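Local atomic coordinates of autoinducer 2 sensor kinase/phosphatase luxQ (Vibrio cholerae, PDB entry 3C38), a protein that senses autoinducer 2 through LuxP, switching from a histidine kinase that autophosphorylates and passes phosphate toward LuxU and LuxO to a phosphatase when the signal is present. Residues 177-182 against 191-196; 202-207 against 235-240; 218-223 against 231-236. One frame throughout, in Å; residues are numbered along the deposited sequence.

Contact 1: 177-182 against 191-196; sequences SENLVL and STLKGN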
loop_
_atom_site.group_PDB
_atom_site.type_symbol
_atom_site.label_atom_id
_atom_site.label_comp_id
_atom_site.label_asym_id
_atom_site.label_seq_id
_atom_site.Cartn_x
_atom_site.Cartn_y
_atom_site.Cartn_z
ATOM N N SER A 177 -11.566 -4.697 -16.317
ATOM C CA SER A 177 -12.467 -3.560 -16.233
ATOM C C SER A 177 -12.069 -2.484 -17.230
ATOM O O SER A 177 -10.897 -2.353 -17.582
ATOM C CB SER A 177 -12.451 -2.975 -14.817
ATOM O OG SER A 177 -12.882 -3.923 -13.857
ATOM N N GLU A 178 -13.056 -1.718 -17.681
ATOM C CA GLU A 178 -12.834 -0.632 -18.631
ATOM C C GLU A 178 -11.950 0.434 -18.005
ATOM O O GLU A 178 -10.970 0.882 -18.596
ATOM C CB GLU A 178 -14.155 0.029 -18.986
ATOM C CG GLU A 178 -14.640 -0.175 -20.387
ATOM C CD GLU A 178 -15.910 0.612 -20.630
ATOM O OE1 GLU A 178 -15.826 1.856 -20.808
ATOM O OE2 GLU A 178 -16.989 -0.020 -20.611
ATOM N N ASN A 179 -12.341 0.854 -16.809
ATOM C CA ASN A 179 -11.625 1.876 -16.071
ATOM C C ASN A 179 -11.973 1.770 -14.596
ATOM O O ASN A 179 -13.065 1.313 -14.223
ATOM C CB ASN A 179 -12.013 3.279 -16.563
ATOM C CG ASN A 179 -11.124 3.779 -17.690
ATOM O OD1 ASN A 179 -9.898 3.830 -17.567
ATOM N ND2 ASN A 179 -11.740 4.172 -18.787
ATOM N N LEU A 180 -11.032 2.199 -13.764
ATOM C CA LEU A 180 -11.228 2.204 -12.323
ATOM C C LEU A 180 -10.784 3.535 -11.730
ATOM O O LEU A 180 -9.927 4.234 -12.278
ATOM C CB LEU A 180 -10.433 1.079 -11.648
ATOM C CG LEU A 180 -10.720 -0.387 -11.971
ATOM C CD1 LEU A 180 -9.685 -1.229 -11.221
ATOM C CD2 LEU A 180 -12.143 -0.786 -11.565
ATOM N N VAL A 181 -11.383 3.876 -10.598
ATOM C CA VAL A 181 -11.041 5.091 -9.874
ATOM C C VAL A 181 -11.001 4.733 -8.391
ATOM O O VAL A 181 -11.997 4.257 -7.833
ATOM C CB VAL A 181 -12.101 6.200 -10.051
ATOM C CG1 VAL A 181 -11.672 7.420 -9.248
ATOM C CG2 VAL A 181 -12.284 6.546 -11.531
ATOM N N LEU A 182 -9.854 4.937 -7.759
ATOM C CA LEU A 182 -9.734 4.652 -6.340
ATOM C C LEU A 182 -9.935 5.986 -5.649
ATOM O O LEU A 182 -9.232 6.957 -5.926
ATOM C CB LEU A 182 -8.356 4.070 -6.000
ATOM C CG LEU A 182 -8.076 3.830 -4.506
ATOM C CD1 LEU A 182 -9.131 2.894 -3.929
ATOM C CD2 LEU A 182 -6.686 3.232 -4.323
ATOM N N SER A 191 -6.533 7.145 -10.653
ATOM C CA SER A 191 -7.490 6.766 -11.688
ATOM C C SER A 191 -6.788 6.191 -12.908
ATOM O O SER A 191 -5.628 6.529 -13.182
ATOM C CB SER A 191 -8.283 8.006 -12.109
ATOM O OG SER A 191 -8.944 7.828 -13.347
ATOM N N THR A 192 -7.486 5.324 -13.637
ATOM C CA THR A 192 -6.927 4.731 -14.841
ATOM C C THR A 192 -7.446 5.434 -16.102
ATOM O O THR A 192 -7.032 5.086 -17.211
ATOM C CB THR A 192 -7.299 3.240 -14.972
ATOM O OG1 THR A 192 -8.722 3.115 -15.038
ATOM C CG2 THR A 192 -6.759 2.437 -13.805
ATOM N N LEU A 193 -8.359 6.395 -15.942
ATOM C CA LEU A 193 -8.913 7.115 -17.095
ATOM C C LEU A 193 -7.838 7.809 -17.939
ATOM O O LEU A 193 -6.947 8.480 -17.401
ATOM C CB LEU A 193 -9.955 8.145 -16.648
ATOM C CG LEU A 193 -11.364 7.582 -16.383
ATOM C CD1 LEU A 193 -11.314 6.630 -15.192
ATOM C CD2 LEU A 193 -12.354 8.720 -16.086
ATOM N N LYS A 194 -7.917 7.632 -19.259
ATOM C CA LYS A 194 -6.952 8.246 -20.181
ATOM C C LYS A 194 -7.289 9.717 -20.380
ATOM O O LYS A 194 -6.407 10.551 -20.521
ATOM C CB LYS A 194 -6.976 7.560 -21.551
ATOM C CG LYS A 194 -7.153 6.054 -21.521
ATOM C CD LYS A 194 -6.000 5.334 -20.856
ATOM C CE LYS A 194 -6.295 3.831 -20.755
ATOM N NZ LYS A 194 -7.512 3.513 -19.911
ATOM N N GLY A 195 -8.578 10.030 -20.395
ATOM C CA GLY A 195 -8.989 11.409 -20.573
ATOM C C GLY A 195 -9.771 11.592 -21.853
ATOM O O GLY A 195 -10.410 12.623 -22.064
ATOM N N ASN A 196 -9.733 10.578 -22.704
ATOM C CA ASN A 196 -10.435 10.634 -23.973
ATOM C C ASN A 196 -11.749 9.869 -23.897
ATOM O O ASN A 196 -12.347 9.563 -24.931
ATOM C CB ASN A 196 -9.566 10.020 -25.058
ATOM C CG ASN A 196 -9.374 8.542 -24.857
ATOM O OD1 ASN A 196 -9.016 8.095 -23.762
ATOM N ND2 ASN A 196 -9.621 7.763 -25.906
HETATM O O HOH W 1 -9.859 4.310 -21.713
#
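The side-chain amide of Asn179 carries Leu193 over one of its faces: Leu193 CG stands 4.0 Å from Asn179 CG, and Leu193 CD1 reaches on to Asn179 CB at 3.7 Å. At the oxygen end, OD1 of Asn179 lies 2.9 Å from Thr192 OG1, with Lys194 NZ also nearby. At the nitrogen end, ND2 turns to Tyr199 OH, which lies outside the two segments, and water 1 bonds Lys194 NZ and, weakly, this ND2. Leu193 CD1 also packs on Val181 CG2 at 3.8 Å, crossing it at a slant. The polar centre is Thr192. Its chi1 of 61° puts OG1 between its own backbone N and carbonyl carbon, where OG1 accepts a nearly straight bond from Leu180 N at 2.8 Å (172°). Thr192 N returns a bond to Leu180 O at 3.0 Å, almost on the carbonyl axis. Ser191, opposite Val181 in a non-hydrogen-bonded antiparallel pair, begins an ST turn in which its OG accepts from Leu193 N. Thr192 thus holds both backbone groups of Leu180, its hydroxyl apparently standing in for the carbonyl that a regular antiparallel pair would offer to Leu180 N. Asn179 OD1 and Thr192 O, both acceptors, stand close together; the ammonium of Lys194, bonded to Thr192 O at 3.2 Å, probably eases their repulsion as the strand gives way to loop.

Contact 2: 202-207 against 235-240; sequences DYVVHS and YSIQTN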
loop_
_atom_site.group_PDB
_atom_site.type_symbol
_atom_site.label_atom_id
_atom_site.label_comp_id
_atom_site.label_asym_id
_atom_site.label_seq_id
_atom_site.Cartn_x
_atom_site.Cartn_y
_atom_site.Cartn_z
ATOM N N ASP A 202 -14.705 13.295 -12.734
ATOM C CA ASP A 202 -15.686 13.974 -11.901
ATOM C C ASP A 202 -17.033 13.247 -11.908
ATOM O O ASP A 202 -17.653 13.053 -10.861
ATOM C CB ASP A 202 -15.850 15.403 -12.412
ATOM C CG ASP A 202 -16.684 16.264 -11.492
ATOM O OD1 ASP A 202 -17.871 15.932 -11.264
ATOM O OD2 ASP A 202 -16.144 17.280 -11.003
ATOM N N TYR A 203 -17.482 12.845 -13.095
ATOM C CA TYR A 203 -18.746 12.124 -13.242
ATOM C C TYR A 203 -18.676 10.775 -12.527
ATOM O O TYR A 203 -19.566 10.410 -11.764
ATOM C CB TYR A 203 -19.050 11.887 -14.722
ATOM C CG TYR A 203 -20.017 10.746 -14.958
ATOM C CD1 TYR A 203 -21.372 10.854 -14.610
ATOM C CD2 TYR A 203 -19.569 9.532 -15.486
ATOM C CE1 TYR A 203 -22.245 9.777 -14.785
ATOM C CE2 TYR A 203 -20.438 8.446 -15.663
ATOM C CZ TYR A 203 -21.766 8.575 -15.310
ATOM O OH TYR A 203 -22.612 7.497 -15.465
ATOM N N VAL A 204 -17.616 10.029 -12.814
ATOM C CA VAL A 204 -17.396 8.734 -12.202
ATOM C C VAL A 204 -17.403 8.826 -10.669
ATOM O O VAL A 204 -18.060 8.011 -10.023
ATOM C CB VAL A 204 -16.056 8.140 -12.651
ATOM C CG1 VAL A 204 -15.859 6.778 -12.022
ATOM C CG2 VAL A 204 -16.004 8.058 -14.173
ATOM N N VAL A 205 -16.703 9.795 -10.067
ATOM C CA VAL A 205 -16.726 9.835 -8.599
ATOM C C VAL A 205 -18.037 10.278 -7.998
ATOM O O VAL A 205 -18.417 9.766 -6.949
ATOM C CB VAL A 205 -15.615 10.707 -7.896
ATOM C CG1 VAL A 205 -14.261 10.061 -8.056
ATOM C CG2 VAL A 205 -15.635 12.129 -8.378
ATOM N N HIS A 206 -18.740 11.217 -8.615
ATOM C CA HIS A 206 -19.996 11.609 -7.999
ATOM C C HIS A 206 -21.159 10.833 -8.573
ATOM O O HIS A 206 -22.302 11.234 -8.414
ATOM C CB HIS A 206 -20.260 13.097 -8.162
ATOM C CG HIS A 206 -19.171 13.969 -7.631
ATOM N ND1 HIS A 206 -18.125 14.411 -8.412
ATOM C CD2 HIS A 206 -18.980 14.512 -6.406
ATOM C CE1 HIS A 206 -17.341 15.196 -7.694
ATOM N NE2 HIS A 206 -17.835 15.275 -6.473
ATOM N N SER A 207 -20.877 9.718 -9.232
ATOM C CA SER A 207 -21.939 8.919 -9.828
ATOM C C SER A 207 -22.676 8.062 -8.807
ATOM O O SER A 207 -22.163 7.797 -7.716
ATOM C CB SER A 207 -21.367 8.017 -10.919
ATOM O OG SER A 207 -20.353 7.175 -10.397
ATOM N N TYR A 235 -14.307 2.644 -7.848
ATOM C CA TYR A 235 -15.383 2.835 -8.810
ATOM C C TYR A 235 -14.980 2.097 -10.076
ATOM O O TYR A 235 -13.874 2.309 -10.603
ATOM C CB TYR A 235 -15.584 4.318 -9.118
ATOM C CG TYR A 235 -16.042 5.137 -7.935
ATOM C CD1 TYR A 235 -15.123 5.739 -7.083
ATOM C CD2 TYR A 235 -17.403 5.305 -7.662
ATOM C CE1 TYR A 235 -15.543 6.489 -5.989
ATOM C CE2 TYR A 235 -17.833 6.045 -6.575
ATOM C CZ TYR A 235 -16.899 6.635 -5.741
ATOM O OH TYR A 235 -17.319 7.358 -4.650
ATOM N N SER A 236 -15.858 1.215 -10.543
ATOM C CA SER A 236 -15.589 0.443 -11.749
ATOM C C SER A 236 -16.598 0.881 -12.804
ATOM O O SER A 236 -17.801 0.958 -12.537
ATOM C CB SER A 236 -15.701 -1.067 -11.476
ATOM O OG SER A 236 -17.014 -1.429 -11.082
ATOM N N ILE A 237 -16.104 1.174 -14.000
ATOM C CA ILE A 237 -16.970 1.647 -15.058
ATOM C C ILE A 237 -17.092 0.668 -16.201
ATOM O O ILE A 237 -16.094 0.168 -16.712
ATOM C CB ILE A 237 -16.461 2.987 -15.607
ATOM C CG1 ILE A 237 -15.874 3.810 -14.459
ATOM C CG2 ILE A 237 -17.607 3.763 -16.245
ATOM C CD1 ILE A 237 -15.173 5.050 -14.903
ATOM N N GLN A 238 -18.331 0.397 -16.590
ATOM C CA GLN A 238 -18.596 -0.509 -17.692
ATOM C C GLN A 238 -19.739 0.046 -18.544
ATOM O O GLN A 238 -20.722 0.572 -18.020
ATOM C CB GLN A 238 -18.951 -1.894 -17.154
ATOM C CG GLN A 238 -18.358 -3.034 -17.973
ATOM C CD GLN A 238 -16.834 -2.967 -18.065
ATOM O OE1 GLN A 238 -16.130 -3.014 -17.050
ATOM N NE2 GLN A 238 -16.321 -2.853 -19.286
ATOM N N THR A 239 -19.595 -0.061 -19.860
ATOM C CA THR A 239 -20.606 0.427 -20.796
ATOM C C THR A 239 -21.600 -0.689 -21.100
ATOM O O THR A 239 -21.211 -1.855 -21.181
ATOM C CB THR A 239 -19.951 0.877 -22.109
ATOM O OG1 THR A 239 -19.378 -0.259 -22.759
ATOM C CG2 THR A 239 -18.844 1.873 -21.836
ATOM N N ASN A 240 -22.876 -0.343 -21.271
ATOM C CA ASN A 240 -23.901 -1.353 -21.560
ATOM C C ASN A 240 -23.587 -2.203 -22.784
ATOM O O ASN A 240 -22.973 -1.728 -23.737
ATOM C CB ASN A 240 -25.272 -0.701 -21.746
ATOM C CG ASN A 240 -25.867 -0.220 -20.445
ATOM O OD1 ASN A 240 -27.083 -0.255 -20.254
ATOM N ND2 ASN A 240 -25.011 0.241 -19.538
#
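Val204 and Ile237 meet methyl against methyl: Val204 CG2 is 3.2 Å and Val204 CG1 3.4 Å from Ile237 CD1, too close to be more than doubtful evidence of strain. A chi1 of -36° sets Ile237 CG1 beside its backbone N. Val204 holds CG1 anti to its backbone N, and this branch also touches Tyr235 CB at 3.8 Å; CG2, beside the N, meets Ile237 alone of the two. Tyr235 has CG anti to its carbonyl carbon (chi1 -64°), and chi2 of 90° turns the ring perpendicular to the plane of CA, CB and CG. One ring face receives Val205 CA, 4.3 Å above the plane over the centre. Val204 O is 3.7 Å from Tyr235 CD2, approaching obliquely, and Val205 O lies nearest Tyr235 OH at 3.5 Å. No hydrogen bond crosses the contact. Just past the helix, His206 folds back so that ND1 bonds Asp202 O at 2.8 Å, joining His206 N on that oxygen from the opposite face of the carbonyl. Helix 201-205 lies against the sheet, its Val204 and Val205 also touching Val181 of strand 179-184, while Tyr199 packs on both Val204 and Ile237 and Ser207 borders Val218 of strand 216-225.

Contact 3: 218-223 against 231-236; sequences VGQTFL and YLCVYS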
loop_
_atom_site.group_PDB
_atom_site.type_symbol
_atom_site.label_atom_id
_atom_site.label_comp_id
_atom_site.label_asym_id
_atom_site.label_seq_id
_atom_site.Cartn_x
_atom_site.Cartn_y
_atom_site.Cartn_z
ATOM N N VAL A 218 -21.659 2.390 -13.375
ATOM C CA VAL A 218 -20.549 2.542 -12.438
ATOM C C VAL A 218 -20.753 1.763 -11.143
ATOM O O VAL A 218 -21.618 2.090 -10.326
ATOM C CB VAL A 218 -20.296 4.019 -12.043
ATOM C CG1 VAL A 218 -18.988 4.115 -11.272
ATOM C CG2 VAL A 218 -20.257 4.909 -13.279
ATOM N N GLY A 219 -19.944 0.728 -10.962
ATOM C CA GLY A 219 -20.036 -0.059 -9.751
ATOM C C GLY A 219 -19.185 0.564 -8.659
ATOM O O GLY A 219 -18.272 1.341 -8.943
ATOM N N GLN A 220 -19.502 0.241 -7.408
ATOM C CA GLN A 220 -18.754 0.740 -6.260
ATOM C C GLN A 220 -18.320 -0.433 -5.400
ATOM O O GLN A 220 -19.096 -1.358 -5.163
ATOM C CB GLN A 220 -19.608 1.686 -5.417
ATOM C CG GLN A 220 -19.629 3.106 -5.913
ATOM C CD GLN A 220 -20.456 4.024 -5.030
ATOM O OE1 GLN A 220 -20.178 4.180 -3.837
ATOM N NE2 GLN A 220 -21.477 4.641 -5.616
ATOM N N THR A 221 -17.071 -0.402 -4.946
ATOM C CA THR A 221 -16.550 -1.467 -4.102
ATOM C C THR A 221 -15.697 -0.901 -2.986
ATOM O O THR A 221 -14.637 -0.326 -3.239
ATOM C CB THR A 221 -15.669 -2.464 -4.886
ATOM O OG1 THR A 221 -16.452 -3.120 -5.886
ATOM C CG2 THR A 221 -15.101 -3.519 -3.939
ATOM N N PHE A 222 -16.167 -1.042 -1.751
ATOM C CA PHE A 222 -15.391 -0.561 -0.625
ATOM C C PHE A 222 -14.493 -1.711 -0.213
ATOM O O PHE A 222 -14.962 -2.797 0.121
ATOM C CB PHE A 222 -16.310 -0.106 0.507
ATOM C CG PHE A 222 -16.933 1.238 0.259
ATOM C CD1 PHE A 222 -18.029 1.367 -0.590
ATOM C CD2 PHE A 222 -16.380 2.387 0.822
ATOM C CE1 PHE A 222 -18.572 2.635 -0.880
ATOM C CE2 PHE A 222 -16.908 3.654 0.545
ATOM C CZ PHE A 222 -18.007 3.779 -0.309
ATOM N N LEU A 223 -13.190 -1.472 -0.288
ATOM C CA LEU A 223 -12.190 -2.482 0.032
ATOM C C LEU A 223 -12.054 -2.821 1.513
ATOM O O LEU A 223 -12.072 -1.942 2.383
ATOM C CB LEU A 223 -10.809 -2.037 -0.492
ATOM C CG LEU A 223 -10.700 -1.746 -1.997
ATOM C CD1 LEU A 223 -9.309 -1.217 -2.338
ATOM C CD2 LEU A 223 -11.017 -3.018 -2.776
ATOM N N TYR A 231 -12.767 2.884 4.108
ATOM C CA TYR A 231 -13.375 3.965 3.342
ATOM C C TYR A 231 -12.798 4.051 1.912
ATOM O O TYR A 231 -13.119 4.970 1.159
ATOM C CB TYR A 231 -13.152 5.282 4.079
ATOM C CG TYR A 231 -11.693 5.601 4.334
ATOM C CD1 TYR A 231 -10.856 6.012 3.300
ATOM C CD2 TYR A 231 -11.146 5.486 5.615
ATOM C CE1 TYR A 231 -9.505 6.300 3.533
ATOM C CE2 TYR A 231 -9.797 5.769 5.862
ATOM C CZ TYR A 231 -8.984 6.177 4.820
ATOM O OH TYR A 231 -7.652 6.462 5.056
ATOM N N LEU A 232 -11.934 3.105 1.551
ATOM C CA LEU A 232 -11.340 3.076 0.216
ATOM C C LEU A 232 -12.392 2.529 -0.746
ATOM O O LEU A 232 -12.793 1.372 -0.631
ATOM C CB LEU A 232 -10.120 2.162 0.193
ATOM C CG LEU A 232 -8.965 2.514 1.132
ATOM C CD1 LEU A 232 -7.923 1.383 1.084
ATOM C CD2 LEU A 232 -8.345 3.862 0.741
ATOM N N CYS A 233 -12.835 3.364 -1.686
ATOM C CA CYS A 233 -13.850 2.960 -2.651
ATOM C C CYS A 233 -13.348 2.872 -4.091
ATOM O O CYS A 233 -12.811 3.825 -4.651
ATOM C CB CYS A 233 -15.037 3.924 -2.600
ATOM S SG CYS A 233 -16.377 3.530 -3.768
ATOM N N VAL A 234 -13.532 1.710 -4.690
ATOM C CA VAL A 234 -13.120 1.521 -6.059
ATOM C C VAL A 234 -14.326 1.633 -6.985
ATOM O O VAL A 234 -15.260 0.830 -6.907
ATOM C CB VAL A 234 -12.465 0.154 -6.268
ATOM C CG1 VAL A 234 -12.163 -0.042 -7.758
ATOM C CG2 VAL A 234 -11.171 0.058 -5.433
ATOM N N TYR A 235 -14.307 2.644 -7.848
ATOM C CA TYR A 235 -15.383 2.835 -8.810
ATOM C C TYR A 235 -14.980 2.097 -10.076
ATOM O O TYR A 235 -13.874 2.309 -10.603
ATOM C CB TYR A 235 -15.584 4.318 -9.118
ATOM C CG TYR A 235 -16.042 5.137 -7.935
ATOM C CD1 TYR A 235 -15.123 5.739 -7.083
ATOM C CD2 TYR A 235 -17.403 5.305 -7.662
ATOM C CE1 TYR A 235 -15.543 6.489 -5.989
ATOM C CE2 TYR A 235 -17.833 6.045 -6.575
ATOM C CZ TYR A 235 -16.899 6.635 -5.741
ATOM O OH TYR A 235 -17.319 7.358 -4.650
ATOM N N SER A 236 -15.858 1.215 -10.543
ATOM C CA SER A 236 -15.589 0.443 -11.749
ATOM C C SER A 236 -16.598 0.881 -12.804
ATOM O O SER A 236 -17.801 0.958 -12.537
ATOM C CB SER A 236 -15.701 -1.067 -11.476
ATOM O OG SER A 236 -17.014 -1.429 -11.082
HETATM O O HOH W 2 -19.787 6.679 -3.153
HETATM O O HOH W 3 -16.368 -1.300 -8.152
#
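Cys233 is laid against the Phe222 ring, its CB 3.8 Å from the ring centroid and its SG 4.0 Å, both over the same face in a CH-pi and a sulfur-aromatic contact. With chi1 at 180°, SG is anti to the backbone N and also stands over a face of the Tyr235 ring, toward the rim, so that the sulfur lies over Phe222 across the hairpin and over Tyr235 of its own strand. On the opposite face of the hairpin, Leu223 CD1 meets Val234 CG2 at 3.8 Å. Farther out, the extended Gln220 runs side by side with Tyr235, its CG 3.5 Å from Tyr235 CE2; water 2 bonds both Gln220 OE1 and Tyr235 OH. The antiparallel pairs Gly219-Ser236 and Thr221-Val234 each exchange two backbone bonds, the straightest being Val234 N to Thr221 O (2.7 Å, 176°). At the polar margin, Ser236 OG sits 3.6 Å from Gly219 CA, and water 3 links it with Thr221 OG1 and Val234 O. Strand 216-225 closes one side of the sheet, while strand 179-184 flanks strand 228-239 on the other, with backbone hydrogen bonding joining Cys233 to Ala183. Helix 22-47 packs Ile29 on Thr221 and Leu223, and its Ser26 hydroxyl pairs with Thr221 OG1.

In the fold
All three contacts reach one four-stranded antiparallel sheet, ordered 187-191, 179-184, 228-239, 216-225, in the Cache-type periplasmic sensor domain. Contact 1 closes first along the chain; contacts 2 and 3 follow and end on the same strand, 228-239, sharing Tyr235 and Ser236. Their centres are about 9 Å (1 and 2), 10 Å (2 and 3) and 13 Å (1 and 3) apart. Contact 1 and contact 3 lie toward the two outer strands, whereas contact 2 lays helix 201-205 on the sheet. A probable hydrogen bond from Tyr235 N to Val181 O joins contact 1 to the others. The separate five-stranded sheet lies outside this group, consistent with a two-lobed sensor.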